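Local coordinates for putative vitamin-B12 independent methionine synthase family protein (Listeria monocytogenes, PDB 1YPX) that is probably a zinc-dependent methyltransferase that passes a methyl group from 5-methyltetrahydropteroyltriglutamate to homocysteine to make methionine without cobalamin, at residues A[139-145]-A[217-221]; A[102-108]-A[146-151]. All blocks are in the same frame, centred on the assembly; numbering follows the deposited sequence.

Contact 1 of 2, residues A[139-145]-A[217-221]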
ATOM      1  N   SER A 139      -5.449   2.131   4.510  1.00 39.81           N
ATOM      2  CA  SER A 139      -6.576   1.237   4.665  1.00 42.24           C
ATOM      3  C   SER A 139      -7.681   1.961   5.428  1.00 43.70           C
ATOM      4  O   SER A 139      -7.410   2.778   6.297  1.00 46.33           O
ATOM      5  CB  SER A 139      -6.121   0.013   5.457  1.00 43.15           C
ATOM      6  OG  SER A 139      -7.194  -0.868   5.716  1.00 45.77           O
ATOM      7  N   PRO A 140      -8.946   1.676   5.116  1.00 45.82           N
ATOM      8  CA  PRO A 140      -9.980   2.387   5.871  1.00 47.54           C
ATOM      9  C   PRO A 140      -9.877   2.151   7.386  1.00 49.70           C
ATOM     10  O   PRO A 140     -10.230   3.021   8.174  1.00 49.14           O
ATOM     11  CB  PRO A 140     -11.280   1.851   5.264  1.00 44.66           C
ATOM     12  CG  PRO A 140     -10.920   0.474   4.851  1.00 45.42           C
ATOM     13  CD  PRO A 140      -9.538   0.647   4.245  1.00 46.34           C
ATOM     14  N   ALA A 141      -9.367   0.988   7.783  1.00 51.90           N
ATOM     15  CA  ALA A 141      -9.226   0.657   9.194  1.00 55.89           C
ATOM     16  C   ALA A 141      -8.158   1.519   9.847  1.00 57.96           C
ATOM     17  O   ALA A 141      -7.998   1.507  11.068  1.00 56.51           O
ATOM     18  CB  ALA A 141      -8.874  -0.820   9.360  1.00 55.05           C
HETATM   19  N   MSE A 142      -7.419   2.256   9.029  1.00 62.19           N
HETATM   20  CA  MSE A 142      -6.372   3.129   9.540  1.00 67.73           C
HETATM   21  C   MSE A 142      -6.979   4.388  10.162  1.00 68.10           C
HETATM   22  O   MSE A 142      -6.378   5.008  11.043  1.00 68.03           O
HETATM   23  CB  MSE A 142      -5.398   3.496   8.415  1.00 73.13           C
HETATM   24  CG  MSE A 142      -4.370   2.411   8.127  1.00 80.99           C
HETATM   25 SE   MSE A 142      -2.812   2.488   9.315  1.00 96.00          SE
HETATM   26  CE  MSE A 142      -3.569   1.799  10.952  1.00 89.71           C
ATOM     27  N   LEU A 143      -8.181   4.748   9.711  1.00 68.89           N
ATOM     28  CA  LEU A 143      -8.884   5.922  10.226  1.00 68.72           C
ATOM     29  C   LEU A 143      -9.539   5.579  11.547  1.00 70.99           C
ATOM     30  O   LEU A 143      -9.548   6.383  12.481  1.00 71.39           O
ATOM     31  CB  LEU A 143      -9.968   6.389   9.246  1.00 65.13           C
ATOM     32  CG  LEU A 143     -10.784   7.609   9.681  1.00 60.28           C
ATOM     33  CD1 LEU A 143      -9.854   8.742  10.036  1.00 60.28           C
ATOM     34  CD2 LEU A 143     -11.715   8.032   8.576  1.00 60.40           C
ATOM     35  N   HIS A 144     -10.103   4.382  11.607  1.00 73.45           N
ATOM     36  CA  HIS A 144     -10.765   3.908  12.807  1.00 77.70           C
ATOM     37  C   HIS A 144      -9.819   3.980  13.997  1.00 78.67           C
ATOM     38  O   HIS A 144     -10.180   4.503  15.051  1.00 79.02           O
ATOM     39  CB  HIS A 144     -11.240   2.471  12.594  1.00 79.92           C
ATOM     40  CG  HIS A 144     -11.844   1.839  13.809  1.00 82.37           C
ATOM     41  ND1 HIS A 144     -11.084   1.374  14.862  1.00 83.59           N
ATOM     42  CD2 HIS A 144     -13.132   1.564  14.123  1.00 82.56           C
ATOM     43  CE1 HIS A 144     -11.879   0.836  15.771  1.00 84.17           C
ATOM     44  NE2 HIS A 144     -13.127   0.938  15.347  1.00 83.03           N
ATOM     45  N   TYR A 145      -8.607   3.472  13.818  1.00 79.65           N
ATOM     46  CA  TYR A 145      -7.630   3.474  14.892  1.00 82.64           C
ATOM     47  C   TYR A 145      -7.003   4.834  15.153  1.00 82.48           C
ATOM     48  O   TYR A 145      -7.374   5.519  16.105  1.00 83.25           O
ATOM     49  CB  TYR A 145      -6.525   2.449  14.618  1.00 85.92           C
ATOM     50  CG  TYR A 145      -5.433   2.425  15.675  1.00 90.54           C
ATOM     51  CD1 TYR A 145      -5.748   2.425  17.041  1.00 92.24           C
ATOM     52  CD2 TYR A 145      -4.084   2.389  15.310  1.00 92.83           C
ATOM     53  CE1 TYR A 145      -4.744   2.393  18.022  1.00 93.65           C
ATOM     54  CE2 TYR A 145      -3.074   2.355  16.281  1.00 94.02           C
ATOM     55  CZ  TYR A 145      -3.410   2.356  17.631  1.00 94.09           C
ATOM     56  OH  TYR A 145      -2.411   2.319  18.578  1.00 94.35           O
ATOM     57  N   TYR A 217     -12.541  -4.668  11.454  1.00 62.30           N
ATOM     58  CA  TYR A 217     -11.669  -4.396  10.307  1.00 59.81           C
ATOM     59  C   TYR A 217     -11.956  -5.272   9.090  1.00 58.85           C
ATOM     60  O   TYR A 217     -12.136  -4.761   7.986  1.00 57.96           O
ATOM     61  CB  TYR A 217     -10.200  -4.559  10.707  1.00 58.41           C
ATOM     62  CG  TYR A 217      -9.702  -3.518  11.686  1.00 58.00           C
ATOM     63  CD1 TYR A 217      -8.384  -3.536  12.137  1.00 58.32           C
ATOM     64  CD2 TYR A 217     -10.543  -2.496  12.143  1.00 57.93           C
ATOM     65  CE1 TYR A 217      -7.909  -2.561  13.014  1.00 58.68           C
ATOM     66  CE2 TYR A 217     -10.081  -1.515  13.019  1.00 57.63           C
ATOM     67  CZ  TYR A 217      -8.759  -1.555  13.448  1.00 57.51           C
ATOM     68  OH  TYR A 217      -8.282  -0.577  14.289  1.00 55.43           O
ATOM     69  N   LYS A 218     -11.994  -6.588   9.281  1.00 59.29           N
ATOM     70  CA  LYS A 218     -12.269  -7.496   8.169  1.00 59.33           C
ATOM     71  C   LYS A 218     -13.570  -7.109   7.471  1.00 58.34           C
ATOM     72  O   LYS A 218     -13.652  -7.111   6.241  1.00 59.95           O
ATOM     73  CB  LYS A 218     -12.374  -8.943   8.653  1.00 59.27           C
ATOM     74  CG  LYS A 218     -12.897  -9.901   7.586  1.00 60.61           C
ATOM     75  CD  LYS A 218     -13.783 -10.978   8.199  1.00 63.62           C
ATOM     76  CE  LYS A 218     -15.055 -10.381   8.820  1.00 66.00           C
ATOM     77  NZ  LYS A 218     -15.824 -11.357   9.672  1.00 66.50           N
ATOM     78  N   ASN A 219     -14.587  -6.784   8.257  1.00 57.10           N
ATOM     79  CA  ASN A 219     -15.872  -6.393   7.696  1.00 55.84           C
ATOM     80  C   ASN A 219     -15.796  -4.995   7.098  1.00 53.88           C
ATOM     81  O   ASN A 219     -16.463  -4.694   6.110  1.00 52.46           O
ATOM     82  CB  ASN A 219     -16.949  -6.439   8.781  1.00 58.55           C
ATOM     83  CG  ASN A 219     -17.159  -7.837   9.333  1.00 58.78           C
ATOM     84  OD1 ASN A 219     -17.612  -8.734   8.624  1.00 58.89           O
ATOM     85  ND2 ASN A 219     -16.822  -8.029  10.602  1.00 61.28           N
ATOM     86  N   LEU A 220     -14.978  -4.142   7.705  1.00 52.54           N
ATOM     87  CA  LEU A 220     -14.801  -2.775   7.222  1.00 50.24           C
ATOM     88  C   LEU A 220     -14.143  -2.779   5.844  1.00 49.91           C
ATOM     89  O   LEU A 220     -14.596  -2.090   4.922  1.00 48.57           O
ATOM     90  CB  LEU A 220     -13.932  -1.982   8.198  1.00 47.81           C
ATOM     91  CG  LEU A 220     -13.509  -0.588   7.733  1.00 48.97           C
ATOM     92  CD1 LEU A 220     -14.734   0.249   7.377  1.00 47.35           C
ATOM     93  CD2 LEU A 220     -12.703   0.087   8.837  1.00 48.11           C
ATOM     94  N   ILE A 221     -13.077  -3.573   5.725  1.00 48.10           N
ATOM     95  CA  ILE A 221     -12.320  -3.701   4.492  1.00 46.75           C
ATOM     96  C   ILE A 221     -13.159  -4.318   3.386  1.00 49.78           C
ATOM     97  O   ILE A 221     -13.285  -3.749   2.300  1.00 49.06           O
ATOM     98  CB  ILE A 221     -11.095  -4.615   4.654  1.00 45.21           C
ATOM     99  CG1 ILE A 221     -10.243  -4.187   5.855  1.00 44.44           C
ATOM    100  CG2 ILE A 221     -10.317  -4.644   3.356  1.00 40.41           C
ATOM    101  CD1 ILE A 221      -9.938  -2.722   5.920  1.00 45.28           C
TER
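The hydroxyl OG of S139 is held by a hydrogen bond to OD1 of D188, while the CD1 methyl of I221 lies against it from the helix 213-224 side. A backbone hydrogen bond to D187 fixes the same serine to the neighbouring strand 183-188. I221 reaches this spot with CG1 beside its own backbone N (chi1 -52°), and its CD1 also meets P140 CG, 3.5 Å away, the two side chains crossing at about a right angle. P140 and L220 instead slide past each other in opposite directions, with CG of the proline 4.0 Å from CG of the leucine. The CD2 branch of L220 runs on to the backbone of A141, 3.5 Å from its CA. This is the connection that leaves the C-terminal end of strand 132-138 in the TIM-barrel-like fold, and helix 141-146 packs here on helix 213-224, which comes between strands 183-188 and 233-238 in the sequence. Short segments of the two helices pass 10.6 Å apart at 133°. Y217 joins them: A141 CB sits over the centre of its ring in a CH-pi contact, 3.7 Å from the centroid. The same ring presents its edge to the face of H144 in an offset edge-to-face pair, with planes at 83° and CE2 3.9 Å from H144 CG. Beyond the ring, the hydroxyl OH of Y217 lies 3.5 Å from Y145 CB. Helix 158-178 also touches both segments, with L165 on L220, Y169 on P140 and F161 on H144.

Contact 2 of 2, residues A[102-108]-A[146-151]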
ATOM      1  N   SER A 102      -2.733  13.958  14.768  1.00 74.28           N
ATOM      2  CA  SER A 102      -3.617  12.915  14.250  1.00 75.07           C
ATOM      3  C   SER A 102      -4.793  13.537  13.503  1.00 74.62           C
ATOM      4  O   SER A 102      -4.843  14.758  13.319  1.00 74.79           O
ATOM      5  CB  SER A 102      -4.153  12.033  15.394  1.00 76.02           C
ATOM      6  OG  SER A 102      -3.150  11.179  15.925  1.00 77.13           O
ATOM      7  N   VAL A 103      -5.724  12.688  13.061  1.00 72.57           N
ATOM      8  CA  VAL A 103      -6.922  13.136  12.349  1.00 70.19           C
ATOM      9  C   VAL A 103      -8.137  13.083  13.269  1.00 68.29           C
ATOM     10  O   VAL A 103      -8.360  12.094  13.965  1.00 68.35           O
ATOM     11  CB  VAL A 103      -7.226  12.266  11.091  1.00 70.65           C
ATOM     12  CG1 VAL A 103      -6.321  12.669   9.933  1.00 72.75           C
ATOM     13  CG2 VAL A 103      -7.038  10.801  11.412  1.00 70.41           C
ATOM     14  N   LYS A 104      -8.911  14.160  13.266  1.00 66.38           N
ATOM     15  CA  LYS A 104     -10.108  14.258  14.090  1.00 64.39           C
ATOM     16  C   LYS A 104     -11.334  14.030  13.200  1.00 62.57           C
ATOM     17  O   LYS A 104     -11.426  14.590  12.106  1.00 62.30           O
ATOM     18  CB  LYS A 104     -10.193  15.659  14.727  1.00 65.16           C
ATOM     19  CG  LYS A 104      -8.904  16.160  15.399  1.00 66.14           C
ATOM     20  CD  LYS A 104      -8.646  15.498  16.750  1.00 67.16           C
ATOM     21  CE  LYS A 104      -7.219  15.746  17.234  1.00 66.83           C
ATOM     22  NZ  LYS A 104      -6.210  15.151  16.306  1.00 65.20           N
ATOM     23  N   ILE A 105     -12.259  13.189  13.645  1.00 59.54           N
ATOM     24  CA  ILE A 105     -13.475  12.964  12.878  1.00 57.43           C
ATOM     25  C   ILE A 105     -14.495  13.843  13.568  1.00 56.15           C
ATOM     26  O   ILE A 105     -14.948  13.510  14.662  1.00 55.00           O
ATOM     27  CB  ILE A 105     -13.966  11.498  12.945  1.00 58.34           C
ATOM     28  CG1 ILE A 105     -12.992  10.574  12.221  1.00 56.93           C
ATOM     29  CG2 ILE A 105     -15.342  11.382  12.328  1.00 58.90           C
ATOM     30  CD1 ILE A 105     -11.777  10.236  13.037  1.00 56.80           C
ATOM     31  N   THR A 106     -14.838  14.971  12.946  1.00 54.88           N
ATOM     32  CA  THR A 106     -15.792  15.915  13.534  1.00 53.25           C
ATOM     33  C   THR A 106     -17.104  16.036  12.784  1.00 52.49           C
ATOM     34  O   THR A 106     -17.954  16.843  13.154  1.00 53.45           O
ATOM     35  CB  THR A 106     -15.219  17.342  13.618  1.00 52.99           C
ATOM     36  OG1 THR A 106     -14.977  17.834  12.294  1.00 52.94           O
ATOM     37  CG2 THR A 106     -13.927  17.363  14.420  1.00 53.62           C
ATOM     38  N   GLY A 107     -17.275  15.253  11.731  1.00 50.63           N
ATOM     39  CA  GLY A 107     -18.512  15.334  10.982  1.00 48.65           C
ATOM     40  C   GLY A 107     -18.732  14.050  10.230  1.00 47.46           C
ATOM     41  O   GLY A 107     -17.882  13.169  10.272  1.00 49.59           O
ATOM     42  N   PRO A 108     -19.857  13.913   9.527  1.00 45.81           N
ATOM     43  CA  PRO A 108     -20.186  12.713   8.757  1.00 45.41           C
ATOM     44  C   PRO A 108     -19.174  12.410   7.639  1.00 44.48           C
ATOM     45  O   PRO A 108     -18.983  13.220   6.738  1.00 42.44           O
ATOM     46  CB  PRO A 108     -21.586  13.031   8.228  1.00 46.12           C
ATOM     47  CG  PRO A 108     -21.542  14.520   8.057  1.00 47.16           C
ATOM     48  CD  PRO A 108     -20.881  14.952   9.341  1.00 46.85           C
ATOM     49  N   ARG A 146      -6.051   5.215  14.308  1.00 82.41           N
ATOM     50  CA  ARG A 146      -5.342   6.481  14.459  1.00 82.10           C
ATOM     51  C   ARG A 146      -6.239   7.721  14.448  1.00 81.53           C
ATOM     52  O   ARG A 146      -5.757   8.848  14.587  1.00 81.65           O
ATOM     53  CB  ARG A 146      -4.263   6.604  13.375  1.00 83.01           C
ATOM     54  CG  ARG A 146      -3.073   5.660  13.559  1.00 84.56           C
ATOM     55  CD  ARG A 146      -1.747   6.422  13.641  1.00 85.07           C
ATOM     56  NE  ARG A 146      -1.656   7.249  14.845  1.00 87.55           N
ATOM     57  CZ  ARG A 146      -1.541   6.770  16.082  1.00 89.12           C
ATOM     58  NH1 ARG A 146      -1.497   5.460  16.292  1.00 89.62           N
ATOM     59  NH2 ARG A 146      -1.478   7.604  17.115  1.00 88.81           N
ATOM     60  N   GLY A 147      -7.543   7.511  14.300  1.00 80.63           N
ATOM     61  CA  GLY A 147      -8.474   8.628  14.275  1.00 79.62           C
ATOM     62  C   GLY A 147      -9.288   8.813  15.544  1.00 77.90           C
ATOM     63  O   GLY A 147      -9.877   7.862  16.073  1.00 78.16           O
ATOM     64  N   ASP A 148      -9.331  10.049  16.030  1.00 75.40           N
ATOM     65  CA  ASP A 148     -10.072  10.370  17.248  1.00 73.58           C
ATOM     66  C   ASP A 148     -11.504  10.771  16.916  1.00 70.04           C
ATOM     67  O   ASP A 148     -11.748  11.863  16.413  1.00 68.44           O
ATOM     68  CB  ASP A 148      -9.362  11.503  17.997  1.00 74.95           C
ATOM     69  CG  ASP A 148      -7.901  11.193  18.259  1.00 76.23           C
ATOM     70  OD1 ASP A 148      -7.616  10.268  19.054  1.00 77.08           O
ATOM     71  OD2 ASP A 148      -7.040  11.868  17.658  1.00 77.12           O
ATOM     72  N   ILE A 149     -12.451   9.885  17.198  1.00 67.54           N
ATOM     73  CA  ILE A 149     -13.841  10.178  16.899  1.00 66.19           C
ATOM     74  C   ILE A 149     -14.380  11.274  17.809  1.00 65.29           C
ATOM     75  O   ILE A 149     -14.321  11.176  19.035  1.00 64.86           O
ATOM     76  CB  ILE A 149     -14.723   8.938  17.041  1.00 66.91           C
ATOM     77  CG1 ILE A 149     -14.163   7.796  16.184  1.00 65.73           C
ATOM     78  CG2 ILE A 149     -16.138   9.280  16.623  1.00 67.31           C
ATOM     79  CD1 ILE A 149     -13.005   7.063  16.822  1.00 66.02           C
ATOM     80  N   GLU A 150     -14.906  12.323  17.191  1.00 63.19           N
ATOM     81  CA  GLU A 150     -15.437  13.455  17.926  1.00 61.54           C
ATOM     82  C   GLU A 150     -16.921  13.654  17.620  1.00 60.46           C
ATOM     83  O   GLU A 150     -17.678  14.151  18.456  1.00 61.19           O
ATOM     84  CB  GLU A 150     -14.646  14.711  17.550  1.00 60.20           C
ATOM     85  CG  GLU A 150     -14.323  15.615  18.719  1.00 60.91           C
ATOM     86  CD  GLU A 150     -13.294  16.686  18.382  1.00 63.43           C
ATOM     87  OE1 GLU A 150     -13.588  17.565  17.537  1.00 65.20           O
ATOM     88  OE2 GLU A 150     -12.187  16.648  18.970  1.00 63.34           O
ATOM     89  N   TYR A 151     -17.326  13.268  16.415  1.00 59.60           N
ATOM     90  CA  TYR A 151     -18.714  13.395  15.989  1.00 59.59           C
ATOM     91  C   TYR A 151     -19.546  12.705  17.058  1.00 59.65           C
ATOM     92  O   TYR A 151     -19.101  11.730  17.682  1.00 61.61           O
ATOM     93  CB  TYR A 151     -18.915  12.716  14.625  1.00 60.63           C
ATOM     94  CG  TYR A 151     -20.134  13.154  13.832  1.00 60.37           C
ATOM     95  CD1 TYR A 151     -20.546  12.437  12.712  1.00 60.84           C
ATOM     96  CD2 TYR A 151     -20.873  14.281  14.191  1.00 61.62           C
ATOM     97  CE1 TYR A 151     -21.662  12.822  11.971  1.00 60.17           C
ATOM     98  CE2 TYR A 151     -21.996  14.676  13.453  1.00 59.85           C
ATOM     99  CZ  TYR A 151     -22.382  13.937  12.344  1.00 61.12           C
ATOM    100  OH  TYR A 151     -23.497  14.296  11.611  1.00 63.08           O
TER
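The carbonyl oxygen of I105 accepts two backbone hydrogen bonds, from N of E150 at 2.8 Å and from N of Y151 at 3.0 Å. The first donor lies in the carbonyl plane and the second is tilted 21° from it; the two successive amides share one acceptor where the chain leaves strand 147-149. The amide of I105 is satisfied too: its N donates to O of D148 at 3.1 Å. One step back, D148 N gives its hydrogen to V103 O. I105 thus brackets I149 in a parallel ladder that also pairs K104 with D148.

On one face of this ladder the side chains of K104 and D148 run side by side, and NZ of the lysine forms a long salt bridge with OD2 of the aspartate, 3.6 Å away. The ammonium has a second, weak partner in O of Y85. On the other face the CD1 methyl of I105 lies 3.8 Å from C of G147. Past the end of the ladder, Y151 carries its CG anti to the backbone N (chi1 -160°), which lays the ring against the corner at G107 and P108: CA of G107 makes a CH-pi contact over its face, 3.9 Å from the centroid, and P108 CD packs 3.5 Å from CE1.

Strand 103-106 is the middle of a three-stranded mixed sheet. Its far edge bonds to antiparallel strand 82-84 and the residue before it, K104 pairing with E83 and T106 and G107 with G81. Helix 152-156 brings Y154 against I105, P108, I149 and the ring of Y151, while helix 141-146 lies against the V103 and I105 side of the sheet.

In the fold
Helix 141-146 runs straight into strand 147-149, so contacts 1 and 2 share one continuous piece of chain while their partner segments lie before and after it; their centres are 14 Å apart. L143, which takes no part in the packing on helix 213-224, reaches from helix 141-146 to the small mixed sheet: its CD1 lies 3.8 Å from V103 CG2 and 3.9 Å from I105 CD1. The helix thus ties that sheet to the barrel. Contact 1 starts at the C-terminal end of strand 132-138, the end of the strands where TIM barrels carry their active sites. Donor atoms of H237, C239 and C334 converge on one vacant point, possibly an empty site for the zinc expected in this family.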